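Local coordinates for protein ribosomal RNA small subunit methyltransferase E (Legionella pneumophila, PDB 5O95) that probably methylates the N3 position of a specific uridine in 16S ribosomal RNA, with S-adenosyl-L-methionine as the methyl donor, at residues R5-Y10 with V33-E38; L43-G48 with F53-E58; L194-E199 with E228-T233. All blocks are in the same frame, centred on the assembly; numbering follows the deposited sequence.

In the fold
Two domains, each organised round its own sheet, divide the three contacts between them. Contacts 1 and 2 come first along the chain, one closing before the other opens, with centres about 10 Å apart in the N-terminal PUA-like domain. They share a mixed sheet: strand 8-10, which belongs to contact 1, lies beside strand 42-46 of contact 2, and backbone bonds from Ile7 and Ile9 to Thr44 join them directly. Contact 3 comes last, on the opposite side of the chain's centre, about 32 Å from contact 1 and 35 Å from contact 2, centre to centre. It belongs to the SPOUT methyltransferase domain, where S-adenosyl-L-methionine binds and helix 227-242 meets the second subunit.

Contact 1: R5-Y10 with V33-E38; sequences RTIRIY and VVLRME
Ile7 and Leu35 meet tip to tip, CG2 of the isoleucine lying 3.7 Å from CD1 of the leucine, and this methyl pair is the tight part of a small apolar contact with no hydrogen bond across it. The branching of Ile7 explains the choice of atom: CG1 stands beside the backbone N (chi1 -68°), which leaves CG2 on the far side from that N and aimed at the facing turn. CG2 of Ile7 also serves Met37, whose SD approaches to 4.2 Å as the two side chains pass alongside one another, pointing opposite ways. A single branch thus fits against both a leucine methyl and a thioether. Arg36 between Leu35 and Met37 is the first residue to leave helical angles, with positive phi (58°), and the chain turns there so that both neighbours point to Ile7. Away from this point the packing slackens: the CA atoms of Ile7 and Leu35 are 9.4 Å apart, and both residues remain partly exposed, whereas Met37 is buried. The outer side of the turn, with Arg36 and Glu38, is exposed in the dimer. Strand 42-46 adjoins the contact: its Leu43 touches both Ile7 and Met37. Ile9, two residues on and within strand 8-10, packs on Ala27, His30 and Val31, so helix 25-34 lies against this edge of the PUA-like sheet.

Contact 2: L43-G48 with F53-E58; sequences LTLFNG and FTASIE
Leu43 and Ala55, then Leu45 and Phe53, form two antiparallel hydrogen-bonded pairs, with Thr44 and Thr54 as the non-hydrogen-bonded pair between them, and the short strands run at 136° to each other. Among the four backbone bonds, Phe53 N to Leu45 O is the shortest at 2.7 Å, while Leu43 N reaches Ala55 O from above the carbonyl plane. One face carries Leu43, Leu45, Phe53 and Ala55. Here CB of Leu45 touches CB of Phe53 at 4.0 Å. CD1 of Leu43 meets CG1 of Ile57 at 4.1 Å. Asn47 closes the end of this apolar row. CG of Asn47 sits between the backbone N and the carbonyl carbon (chi1 72°), which brings it to the edge of the Phe53 ring, in plane and 3.8 Å from CE1 of Phe53, with the amide turned 70° from the ring. Polar partners lie further on: OD1 accepts from the backbone N of Asp49, and ND2 binds the carbonyl of Gly13. On the other face one water joins Thr44 OG1 and Thr54 OG1, 2.8 Å from each. This is a twisted beta hairpin, strand 42-46 with strand 51-61, at the core of the PUA-like sheet of an RsmE methyltransferase.

Contact 3: L194-E199 with E228-T233; sequences LIIGPE and ETAAIT
Ile196 carries this contact between the end of strand 191-196 and helix 227-242, pressing into the helix backbone at Ala230 and Ala231. From CB, which touches neither alanine, the side chain forks. CG2 of Ile196 leads toward Ala230 and stops 4.3 Å from its CB. CG1 is mainly a spacer, placed beside the backbone N (chi1 -52°), and it hands the load to CD1. CD1 of Ile196 lies 3.3 Å from CA of Ala231, closer than carbons usually come, 3.5 Å from N and 3.9 Å from CB of the same residue; Ala230 C is a further neighbour. The torsion before it, chi2 -138°, is well off a staggered value, consistent with a tip squeezed against the helix. With only methyl groups at Ala230 and Ala231, the isoleucine tip reaches the helix backbone itself. A water donates to OE2 of Glu199 and to OE1 of Glu228, joining carboxylates whose nearest oxygens are 4.7 Å apart. Glu199 OE2 also accepts from the backbone N of Thr227, tying it to the start of the helix. Glu228 OE2 forms a salt bridge with Lys101 of the second subunit, and Ile232 packs on its counterpart there. Gly197 and Leu225 are among the residues seen to bind S-adenosyl-L-methionine, which is absent from this chain; a strand end and C-terminal helix meeting at cofactor pocket and dimer interface belong to the knotted SPOUT fold.

Contact 1: R5-Y10 with V33-E38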
ATOM      1  N   ARG B   5       7.725  11.432 -19.119  1.00 46.10           N
ATOM      2  CA  ARG B   5       8.807  11.197 -18.175  1.00 39.72           C
ATOM      3  C   ARG B   5       9.828  10.247 -18.788  1.00 33.70           C
ATOM      4  O   ARG B   5       9.465   9.240 -19.402  1.00 35.83           O
ATOM      5  CB  ARG B   5       8.266  10.604 -16.877  1.00 54.32           C
ATOM      6  CG  ARG B   5       9.320  10.496 -15.795  1.00 61.05           C
ATOM      7  CD  ARG B   5       8.813   9.702 -14.621  1.00 78.19           C
ATOM      8  NE  ARG B   5       9.868   9.429 -13.654  1.00 78.01           N
ATOM      9  CZ  ARG B   5       9.749   8.554 -12.665  1.00 63.20           C
ATOM     10  NH1 ARG B   5       8.620   7.870 -12.525  1.00 57.56           N
ATOM     11  NH2 ARG B   5      10.752   8.358 -11.821  1.00 29.26           N
ATOM     12  N   THR B   6      11.108  10.581 -18.628  1.00 33.93           N
ATOM     13  CA  THR B   6      12.163   9.816 -19.274  1.00 27.02           C
ATOM     14  C   THR B   6      12.246   8.421 -18.662  1.00 25.48           C
ATOM     15  O   THR B   6      12.239   8.263 -17.440  1.00 32.68           O
ATOM     16  CB  THR B   6      13.509  10.546 -19.163  1.00 41.34           C
ATOM     17  OG1 THR B   6      13.387  11.870 -19.701  1.00 38.51           O
ATOM     18  CG2 THR B   6      14.601   9.812 -19.952  1.00 27.79           C
ATOM     19  N   ILE B   7      12.334   7.416 -19.530  1.00 20.54           N
ATOM     20  CA  ILE B   7      12.517   6.037 -19.103  1.00 20.21           C
ATOM     21  C   ILE B   7      13.843   5.887 -18.364  1.00 20.95           C
ATOM     22  O   ILE B   7      14.899   6.326 -18.847  1.00 21.07           O
ATOM     23  CB  ILE B   7      12.446   5.127 -20.338  1.00 28.14           C
ATOM     24  CG1 ILE B   7      11.028   5.125 -20.920  1.00 29.01           C
ATOM     25  CG2 ILE B   7      12.920   3.724 -20.008  1.00 25.67           C
ATOM     26  CD1 ILE B   7       9.997   4.531 -19.998  1.00 39.78           C
ATOM     27  N   ARG B   8      13.803   5.244 -17.194  1.00 16.28           N
ATOM     28  CA  ARG B   8      14.975   4.968 -16.377  1.00 15.68           C
ATOM     29  C   ARG B   8      15.322   3.486 -16.434  1.00 16.59           C
ATOM     30  O   ARG B   8      14.430   2.632 -16.366  1.00 16.94           O
ATOM     31  CB  ARG B   8      14.727   5.336 -14.914  1.00 15.86           C
ATOM     32  CG  ARG B   8      14.710   6.831 -14.664  1.00 15.98           C
ATOM     33  CD  ARG B   8      14.007   7.142 -13.345  1.00 17.04           C
ATOM     34  NE  ARG B   8      14.543   6.351 -12.244  1.00 13.71           N
ATOM     35  CZ  ARG B   8      15.708   6.581 -11.640  1.00 14.47           C
ATOM     36  NH1 ARG B   8      16.501   7.613 -12.022  1.00 15.38           N
ATOM     37  NH2 ARG B   8      16.108   5.789 -10.672  1.00 13.51           N
ATOM     38  N   ILE B   9      16.619   3.184 -16.533  1.00 15.15           N
ATOM     39  CA  ILE B   9      17.112   1.815 -16.689  1.00 15.70           C
ATOM     40  C   ILE B   9      18.337   1.655 -15.798  1.00 17.89           C
ATOM     41  O   ILE B   9      19.290   2.433 -15.904  1.00 15.00           O
ATOM     42  CB  ILE B   9      17.501   1.509 -18.157  1.00 16.23           C
ATOM     43  CG1 ILE B   9      16.311   1.682 -19.114  1.00 16.87           C
ATOM     44  CG2 ILE B   9      18.116   0.116 -18.290  1.00 16.72           C
ATOM     45  CD1 ILE B   9      15.189   0.634 -18.881  1.00 18.83           C
ATOM     46  N   TYR B  10      18.335   0.639 -14.944  1.00 14.91           N
ATOM     47  CA  TYR B  10      19.485   0.376 -14.096  1.00 15.12           C
ATOM     48  C   TYR B  10      20.557  -0.343 -14.908  1.00 13.83           C
ATOM     49  O   TYR B  10      20.292  -1.392 -15.509  1.00 16.13           O
ATOM     50  CB  TYR B  10      19.048  -0.565 -12.969  1.00 13.43           C
ATOM     51  CG  TYR B  10      20.175  -1.140 -12.158  1.00 15.13           C
ATOM     52  CD1 TYR B  10      20.975  -0.341 -11.346  1.00 15.18           C
ATOM     53  CD2 TYR B  10      20.458  -2.503 -12.221  1.00 15.14           C
ATOM     54  CE1 TYR B  10      22.006  -0.883 -10.588  1.00 14.85           C
ATOM     55  CE2 TYR B  10      21.491  -3.064 -11.470  1.00 17.99           C
ATOM     56  CZ  TYR B  10      22.264  -2.260 -10.665  1.00 16.72           C
ATOM     57  OH  TYR B  10      23.275  -2.826  -9.923  1.00 19.75           O
ATOM     58  N   VAL B  33      12.754  -4.611 -26.770  1.00 33.95           N
ATOM     59  CA  VAL B  33      11.651  -5.530 -27.039  1.00 30.57           C
ATOM     60  C   VAL B  33      10.411  -5.190 -26.218  1.00 33.33           C
ATOM     61  O   VAL B  33       9.326  -5.004 -26.779  1.00 39.80           O
ATOM     62  CB  VAL B  33      12.073  -7.000 -26.851  1.00 37.81           C
ATOM     63  CG1 VAL B  33      10.888  -7.926 -27.092  1.00 40.92           C
ATOM     64  CG2 VAL B  33      13.228  -7.343 -27.783  1.00 35.20           C
ATOM     65  N   VAL B  34      10.548  -5.126 -24.890  1.00 30.23           N
ATOM     66  CA  VAL B  34       9.390  -4.851 -24.042  1.00 30.93           C
ATOM     67  C   VAL B  34       8.874  -3.434 -24.268  1.00 48.12           C
ATOM     68  O   VAL B  34       7.683  -3.223 -24.518  1.00 40.18           O
ATOM     69  CB  VAL B  34       9.710  -5.118 -22.561  1.00 33.09           C
ATOM     70  CG1 VAL B  34       8.510  -4.755 -21.688  1.00 32.79           C
ATOM     71  CG2 VAL B  34      10.103  -6.571 -22.359  1.00 31.23           C
ATOM     72  N   LEU B  35       9.756  -2.439 -24.176  1.00 30.95           N
ATOM     73  CA  LEU B  35       9.357  -1.050 -24.366  1.00 27.41           C
ATOM     74  C   LEU B  35       9.354  -0.619 -25.826  1.00 27.23           C
ATOM     75  O   LEU B  35       8.823   0.455 -26.135  1.00 31.91           O
ATOM     76  CB  LEU B  35      10.272  -0.116 -23.562  1.00 25.67           C
ATOM     77  CG  LEU B  35      10.327  -0.315 -22.046  1.00 27.08           C
ATOM     78  CD1 LEU B  35      11.278   0.701 -21.423  1.00 27.19           C
ATOM     79  CD2 LEU B  35       8.944  -0.224 -21.419  1.00 29.92           C
ATOM     80  N   ARG B  36       9.949  -1.407 -26.723  1.00 24.22           N
ATOM     81  CA  ARG B  36       9.947  -1.124 -28.162  1.00 25.98           C
ATOM     82  C   ARG B  36      10.553   0.237 -28.505  1.00 32.73           C
ATOM     83  O   ARG B  36      10.111   0.913 -29.437  1.00 35.04           O
ATOM     84  CB  ARG B  36       8.551  -1.248 -28.768  1.00 33.56           C
ATOM     85  CG  ARG B  36       7.944  -2.590 -28.593  1.00 27.47           C
ATOM     86  CD  ARG B  36       6.668  -2.635 -29.375  1.00 34.38           C
ATOM     87  NE  ARG B  36       6.056  -3.947 -29.337  1.00 43.25           N
ATOM     88  CZ  ARG B  36       4.780  -4.147 -29.623  1.00 47.58           C
ATOM     89  NH1 ARG B  36       4.031  -3.106 -29.947  1.00 33.31           N
ATOM     90  NH2 ARG B  36       4.262  -5.365 -29.577  1.00 45.85           N
ATOM     91  N   MET B  37      11.578   0.643 -27.767  1.00 27.91           N
ATOM     92  CA  MET B  37      12.164   1.955 -28.005  1.00 26.73           C
ATOM     93  C   MET B  37      13.036   1.940 -29.253  1.00 34.68           C
ATOM     94  O   MET B  37      13.558   0.897 -29.664  1.00 32.04           O
ATOM     95  CB  MET B  37      12.970   2.414 -26.794  1.00 24.99           C
ATOM     96  CG  MET B  37      12.113   2.521 -25.560  1.00 23.27           C
ATOM     97  SD  MET B  37      12.967   3.174 -24.142  1.00 31.28           S
ATOM     98  CE  MET B  37      13.286   4.851 -24.700  1.00 29.78           C
ATOM     99  N   GLU B  38      13.188   3.113 -29.861  1.00 28.95           N
ATOM    100  CA  GLU B  38      13.801   3.228 -31.174  1.00 29.02           C
ATOM    101  C   GLU B  38      15.010   4.153 -31.126  1.00 39.19           C
ATOM    102  O   GLU B  38      15.177   4.950 -30.200  1.00 31.50           O
ATOM    103  CB  GLU B  38      12.790   3.757 -32.199  1.00 41.61           C
ATOM    104  CG  GLU B  38      11.434   3.076 -32.115  1.00 50.15           C
ATOM    105  CD  GLU B  38      10.425   3.662 -33.078  1.00 66.38           C
ATOM    106  OE1 GLU B  38      10.847   4.246 -34.100  1.00 68.31           O
ATOM    107  OE2 GLU B  38       9.212   3.542 -32.808  1.00 64.93           O
TER

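Contact 2: L43-G48 with F53-E58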
ATOM      1  N   LEU B  43      17.085   8.010 -22.702  1.00 22.79           N
ATOM      2  CA  LEU B  43      17.042   7.144 -21.534  1.00 21.65           C
ATOM      3  C   LEU B  43      17.876   7.783 -20.440  1.00 27.76           C
ATOM      4  O   LEU B  43      18.857   8.474 -20.712  1.00 24.82           O
ATOM      5  CB  LEU B  43      17.707   5.770 -21.796  1.00 24.48           C
ATOM      6  CG  LEU B  43      17.078   4.766 -22.750  1.00 32.79           C
ATOM      7  CD1 LEU B  43      18.007   3.581 -22.974  1.00 24.03           C
ATOM      8  CD2 LEU B  43      15.764   4.295 -22.165  1.00 64.03           C
ATOM      9  N   THR B  44      17.497   7.525 -19.202  1.00 18.95           N
ATOM     10  CA  THR B  44      18.303   7.880 -18.045  1.00 15.45           C
ATOM     11  C   THR B  44      18.771   6.573 -17.442  1.00 16.79           C
ATOM     12  O   THR B  44      17.960   5.814 -16.907  1.00 18.81           O
ATOM     13  CB  THR B  44      17.495   8.676 -17.025  1.00 19.33           C
ATOM     14  OG1 THR B  44      17.019   9.901 -17.605  1.00 20.31           O
ATOM     15  CG2 THR B  44      18.365   9.000 -15.798  1.00 23.19           C
ATOM     16  N   LEU B  45      20.056   6.265 -17.577  1.00 17.24           N
ATOM     17  CA  LEU B  45      20.589   5.108 -16.879  1.00 15.65           C
ATOM     18  C   LEU B  45      20.987   5.533 -15.477  1.00 16.49           C
ATOM     19  O   LEU B  45      21.310   6.689 -15.234  1.00 16.39           O
ATOM     20  CB  LEU B  45      21.828   4.569 -17.593  1.00 17.12           C
ATOM     21  CG  LEU B  45      21.638   4.455 -19.097  1.00 22.51           C
ATOM     22  CD1 LEU B  45      22.962   4.024 -19.761  1.00 26.24           C
ATOM     23  CD2 LEU B  45      20.498   3.502 -19.454  1.00 22.78           C
ATOM     24  N   PHE B  46      20.934   4.596 -14.538  1.00 15.74           N
ATOM     25  CA  PHE B  46      21.524   4.849 -13.236  1.00 16.99           C
ATOM     26  C   PHE B  46      22.222   3.579 -12.789  1.00 15.13           C
ATOM     27  O   PHE B  46      21.881   2.476 -13.227  1.00 14.41           O
ATOM     28  CB  PHE B  46      20.488   5.330 -12.208  1.00 14.71           C
ATOM     29  CG  PHE B  46      19.422   4.308 -11.917  1.00 14.80           C
ATOM     30  CD1 PHE B  46      18.362   4.155 -12.795  1.00 16.97           C
ATOM     31  CD2 PHE B  46      19.519   3.484 -10.803  1.00 13.38           C
ATOM     32  CE1 PHE B  46      17.368   3.196 -12.551  1.00 18.03           C
ATOM     33  CE2 PHE B  46      18.519   2.522 -10.552  1.00 14.98           C
ATOM     34  CZ  PHE B  46      17.472   2.374 -11.439  1.00 16.07           C
ATOM     35  N   ASN B  47      23.209   3.740 -11.908  1.00 16.19           N
ATOM     36  CA  ASN B  47      24.190   2.683 -11.678  1.00 14.36           C
ATOM     37  C   ASN B  47      24.149   2.093 -10.273  1.00 15.89           C
ATOM     38  O   ASN B  47      25.020   1.283  -9.920  1.00 18.65           O
ATOM     39  CB  ASN B  47      25.608   3.161 -12.037  1.00 13.33           C
ATOM     40  CG  ASN B  47      26.171   4.174 -11.048  1.00 16.94           C
ATOM     41  OD1 ASN B  47      25.450   4.737 -10.215  1.00 14.82           O
ATOM     42  ND2 ASN B  47      27.477   4.458 -11.182  1.00 17.55           N
ATOM     43  N   GLY B  48      23.123   2.421  -9.483  1.00 16.44           N
ATOM     44  CA  GLY B  48      23.066   1.973  -8.111  1.00 17.59           C
ATOM     45  C   GLY B  48      23.966   2.718  -7.160  1.00 15.92           C
ATOM     46  O   GLY B  48      23.990   2.392  -5.975  1.00 18.62           O
ATOM     47  N   PHE B  53      22.889   8.824 -15.797  1.00 18.41           N
ATOM     48  CA  PHE B  53      23.586   8.990 -17.070  1.00 15.12           C
ATOM     49  C   PHE B  53      22.540   9.319 -18.123  1.00 19.64           C
ATOM     50  O   PHE B  53      21.673   8.497 -18.428  1.00 20.94           O
ATOM     51  CB  PHE B  53      24.345   7.711 -17.408  1.00 14.56           C
ATOM     52  CG  PHE B  53      25.345   7.321 -16.355  1.00 18.69           C
ATOM     53  CD1 PHE B  53      24.942   6.562 -15.250  1.00 17.34           C
ATOM     54  CD2 PHE B  53      26.682   7.710 -16.467  1.00 16.56           C
ATOM     55  CE1 PHE B  53      25.847   6.230 -14.257  1.00 19.62           C
ATOM     56  CE2 PHE B  53      27.595   7.389 -15.479  1.00 17.25           C
ATOM     57  CZ  PHE B  53      27.177   6.625 -14.375  1.00 18.68           C
ATOM     58  N   THR B  54      22.594  10.529 -18.660  1.00 18.23           N
ATOM     59  CA  THR B  54      21.666  10.899 -19.717  1.00 19.08           C
ATOM     60  C   THR B  54      22.171  10.290 -21.005  1.00 23.12           C
ATOM     61  O   THR B  54      23.335  10.495 -21.376  1.00 20.97           O
ATOM     62  CB  THR B  54      21.568  12.418 -19.831  1.00 20.92           C
ATOM     63  OG1 THR B  54      21.098  12.952 -18.595  1.00 22.27           O
ATOM     64  CG2 THR B  54      20.588  12.811 -20.939  1.00 24.65           C
ATOM     65  N   ALA B  55      21.321   9.524 -21.678  1.00 20.42           N
ATOM     66  CA  ALA B  55      21.766   8.729 -22.808  1.00 20.10           C
ATOM     67  C   ALA B  55      20.711   8.777 -23.899  1.00 21.59           C
ATOM     68  O   ALA B  55      19.557   9.138 -23.670  1.00 23.42           O
ATOM     69  CB  ALA B  55      22.051   7.267 -22.420  1.00 18.61           C
ATOM     70  N   SER B  56      21.130   8.416 -25.097  1.00 20.74           N
ATOM     71  CA  SER B  56      20.206   8.263 -26.201  1.00 27.91           C
ATOM     72  C   SER B  56      20.534   6.979 -26.936  1.00 23.32           C
ATOM     73  O   SER B  56      21.678   6.503 -26.935  1.00 23.38           O
ATOM     74  CB  SER B  56      20.244   9.449 -27.149  1.00 37.86           C
ATOM     75  OG  SER B  56      21.531   9.564 -27.705  1.00 32.72           O
ATOM     76  N   ILE B  57      19.513   6.418 -27.564  1.00 23.06           N
ATOM     77  CA  ILE B  57      19.676   5.150 -28.259  1.00 26.91           C
ATOM     78  C   ILE B  57      20.331   5.423 -29.602  1.00 26.33           C
ATOM     79  O   ILE B  57      19.773   6.137 -30.442  1.00 26.89           O
ATOM     80  CB  ILE B  57      18.334   4.431 -28.418  1.00 20.25           C
ATOM     81  CG1 ILE B  57      17.786   4.100 -27.025  1.00 23.62           C
ATOM     82  CG2 ILE B  57      18.527   3.181 -29.256  1.00 24.02           C
ATOM     83  CD1 ILE B  57      16.546   3.218 -27.033  1.00 26.72           C
ATOM     84  N   GLU B  58      21.536   4.892 -29.786  1.00 25.21           N
ATOM     85  CA  GLU B  58      22.269   5.120 -31.021  1.00 27.81           C
ATOM     86  C   GLU B  58      21.979   4.056 -32.065  1.00 38.92           C
ATOM     87  O   GLU B  58      21.986   4.351 -33.265  1.00 34.04           O
ATOM     88  CB  GLU B  58      23.771   5.179 -30.737  1.00 28.59           C
ATOM     89  CG  GLU B  58      24.578   5.764 -31.885  1.00 36.42           C
ATOM     90  CD  GLU B  58      25.986   6.140 -31.477  1.00 34.16           C
ATOM     91  OE1 GLU B  58      26.916   5.359 -31.776  1.00 36.19           O
ATOM     92  OE2 GLU B  58      26.155   7.211 -30.851  1.00 32.10           O
TER
HETATM   93  O   HOH W   1      18.613  12.201 -17.497  1.00 28.38           O

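Contact 3: L194-E199 with E228-T233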
ATOM      1  N   LEU B 194      12.631  -3.154  11.642  1.00 18.84           N
ATOM      2  CA  LEU B 194      11.197  -3.365  11.813  1.00 17.64           C
ATOM      3  C   LEU B 194      10.866  -4.791  11.422  1.00 19.88           C
ATOM      4  O   LEU B 194      11.097  -5.191  10.276  1.00 19.02           O
ATOM      5  CB  LEU B 194      10.413  -2.410  10.910  1.00 21.00           C
ATOM      6  CG  LEU B 194       8.907  -2.610  10.824  1.00 26.74           C
ATOM      7  CD1 LEU B 194       8.262  -2.280  12.157  1.00 27.90           C
ATOM      8  CD2 LEU B 194       8.361  -1.744   9.687  1.00 27.68           C
ATOM      9  N   ILE B 195      10.291  -5.537  12.363  1.00 17.02           N
ATOM     10  CA  ILE B 195       9.829  -6.901  12.134  1.00 18.81           C
ATOM     11  C   ILE B 195       8.328  -6.866  11.881  1.00 22.03           C
ATOM     12  O   ILE B 195       7.559  -6.406  12.732  1.00 20.04           O
ATOM     13  CB  ILE B 195      10.135  -7.800  13.339  1.00 20.92           C
ATOM     14  CG1 ILE B 195      11.646  -7.920  13.540  1.00 22.96           C
ATOM     15  CG2 ILE B 195       9.535  -9.191  13.114  1.00 19.21           C
ATOM     16  CD1 ILE B 195      12.036  -8.731  14.738  1.00 23.11           C
ATOM     17  N   ILE B 196       7.910  -7.362  10.720  1.00 17.42           N
ATOM     18  CA  ILE B 196       6.503  -7.617  10.426  1.00 19.06           C
ATOM     19  C   ILE B 196       6.337  -9.120  10.354  1.00 21.85           C
ATOM     20  O   ILE B 196       6.959  -9.775   9.508  1.00 19.06           O
ATOM     21  CB  ILE B 196       6.099  -6.983   9.095  1.00 20.16           C
ATOM     22  CG1 ILE B 196       6.514  -5.515   9.121  1.00 25.75           C
ATOM     23  CG2 ILE B 196       4.610  -7.207   8.816  1.00 20.60           C
ATOM     24  CD1 ILE B 196       5.536  -4.608   8.559  1.00 29.44           C
ATOM     25  N   GLY B 197       5.514  -9.671  11.250  1.00 20.58           N
ATOM     26  CA  GLY B 197       5.273 -11.091  11.280  1.00 22.36           C
ATOM     27  C   GLY B 197       4.164 -11.525  10.346  1.00 20.22           C
ATOM     28  O   GLY B 197       3.578 -10.731   9.608  1.00 21.51           O
ATOM     29  N   PRO B 198       3.863 -12.819  10.368  1.00 22.56           N
ATOM     30  CA  PRO B 198       2.772 -13.344   9.548  1.00 21.76           C
ATOM     31  C   PRO B 198       1.434 -12.973  10.161  1.00 23.10           C
ATOM     32  O   PRO B 198       1.339 -12.495  11.294  1.00 24.22           O
ATOM     33  CB  PRO B 198       2.985 -14.861   9.616  1.00 23.51           C
ATOM     34  CG  PRO B 198       3.585 -15.070  11.003  1.00 24.78           C
ATOM     35  CD  PRO B 198       4.461 -13.843  11.242  1.00 25.83           C
ATOM     36  N   GLU B 199       0.379 -13.230   9.392  1.00 25.12           N
ATOM     37  CA  GLU B 199      -0.963 -12.888   9.848  1.00 23.51           C
ATOM     38  C   GLU B 199      -1.313 -13.575  11.158  1.00 25.60           C
ATOM     39  O   GLU B 199      -2.026 -12.995  11.976  1.00 28.76           O
ATOM     40  CB  GLU B 199      -1.990 -13.166   8.749  1.00 33.12           C
ATOM     41  CG  GLU B 199      -1.590 -12.477   7.446  1.00 65.90           C
ATOM     42  CD  GLU B 199      -2.747 -11.962   6.609  1.00 79.36           C
ATOM     43  OE1 GLU B 199      -3.830 -12.586   6.636  1.00 77.24           O
ATOM     44  OE2 GLU B 199      -2.556 -10.934   5.912  1.00 26.60           O
ATOM     45  N   GLU B 228       0.840  -7.340   3.884  1.00 17.55           N
ATOM     46  CA  GLU B 228       1.436  -6.450   2.898  1.00 21.29           C
ATOM     47  C   GLU B 228       1.007  -5.017   3.133  1.00 20.05           C
ATOM     48  O   GLU B 228       1.807  -4.097   2.940  1.00 18.87           O
ATOM     49  CB  GLU B 228       1.136  -6.908   1.464  1.00 21.42           C
ATOM     50  CG  GLU B 228      -0.278  -6.678   0.959  1.00 23.16           C
ATOM     51  CD  GLU B 228      -1.262  -7.770   1.358  1.00 36.95           C
ATOM     52  OE1 GLU B 228      -0.912  -8.637   2.180  1.00 25.09           O
ATOM     53  OE2 GLU B 228      -2.393  -7.755   0.835  1.00 28.26           O
ATOM     54  N   THR B 229      -0.225  -4.803   3.601  1.00 15.29           N
ATOM     55  CA  THR B 229      -0.617  -3.443   3.945  1.00 11.57           C
ATOM     56  C   THR B 229       0.203  -2.942   5.116  1.00 14.69           C
ATOM     57  O   THR B 229       0.637  -1.784   5.129  1.00 17.49           O
ATOM     58  CB  THR B 229      -2.093  -3.438   4.334  1.00 16.74           C
ATOM     59  OG1 THR B 229      -2.864  -4.043   3.299  1.00 19.87           O
ATOM     60  CG2 THR B 229      -2.574  -1.985   4.523  1.00 20.09           C
ATOM     61  N   ALA B 230       0.403  -3.794   6.117  1.00 14.66           N
ATOM     62  CA  ALA B 230       1.135  -3.419   7.313  1.00 12.80           C
ATOM     63  C   ALA B 230       2.545  -2.966   6.980  1.00 17.21           C
ATOM     64  O   ALA B 230       3.028  -1.988   7.549  1.00 16.50           O
ATOM     65  CB  ALA B 230       1.191  -4.590   8.294  1.00 19.03           C
ATOM     66  N   ALA B 231       3.245  -3.712   6.123  1.00 14.94           N
ATOM     67  CA  ALA B 231       4.580  -3.296   5.712  1.00 19.87           C
ATOM     68  C   ALA B 231       4.569  -1.889   5.152  1.00 19.37           C
ATOM     69  O   ALA B 231       5.393  -1.051   5.533  1.00 19.77           O
ATOM     70  CB  ALA B 231       5.133  -4.265   4.669  1.00 19.24           C
ATOM     71  N   ILE B 232       3.665  -1.618   4.215  1.00 13.12           N
ATOM     72  CA  ILE B 232       3.735  -0.323   3.544  1.00 15.29           C
ATOM     73  C   ILE B 232       3.225   0.791   4.459  1.00 15.83           C
ATOM     74  O   ILE B 232       3.737   1.910   4.429  1.00 16.90           O
ATOM     75  CB  ILE B 232       3.049  -0.386   2.169  1.00 20.48           C
ATOM     76  CG1 ILE B 232       3.611  -1.568   1.357  1.00 20.23           C
ATOM     77  CG2 ILE B 232       3.317   0.904   1.377  1.00 19.82           C
ATOM     78  CD1 ILE B 232       5.162  -1.778   1.465  1.00 23.48           C
ATOM     79  N   THR B 233       2.238   0.507   5.310  1.00 15.43           N
ATOM     80  CA  THR B 233       1.795   1.486   6.295  1.00 13.06           C
ATOM     81  C   THR B 233       2.897   1.811   7.301  1.00 14.19           C
ATOM     82  O   THR B 233       3.115   2.983   7.645  1.00 13.70           O
ATOM     83  CB  THR B 233       0.558   0.912   7.026  1.00 12.93           C
ATOM     84  OG1 THR B 233      -0.507   0.767   6.070  1.00 16.06           O
ATOM     85  CG2 THR B 233       0.120   1.802   8.186  1.00 15.34           C
TER
HETATM   86  O   HOH W   2      -2.959 -10.596   2.900  1.00 24.37           O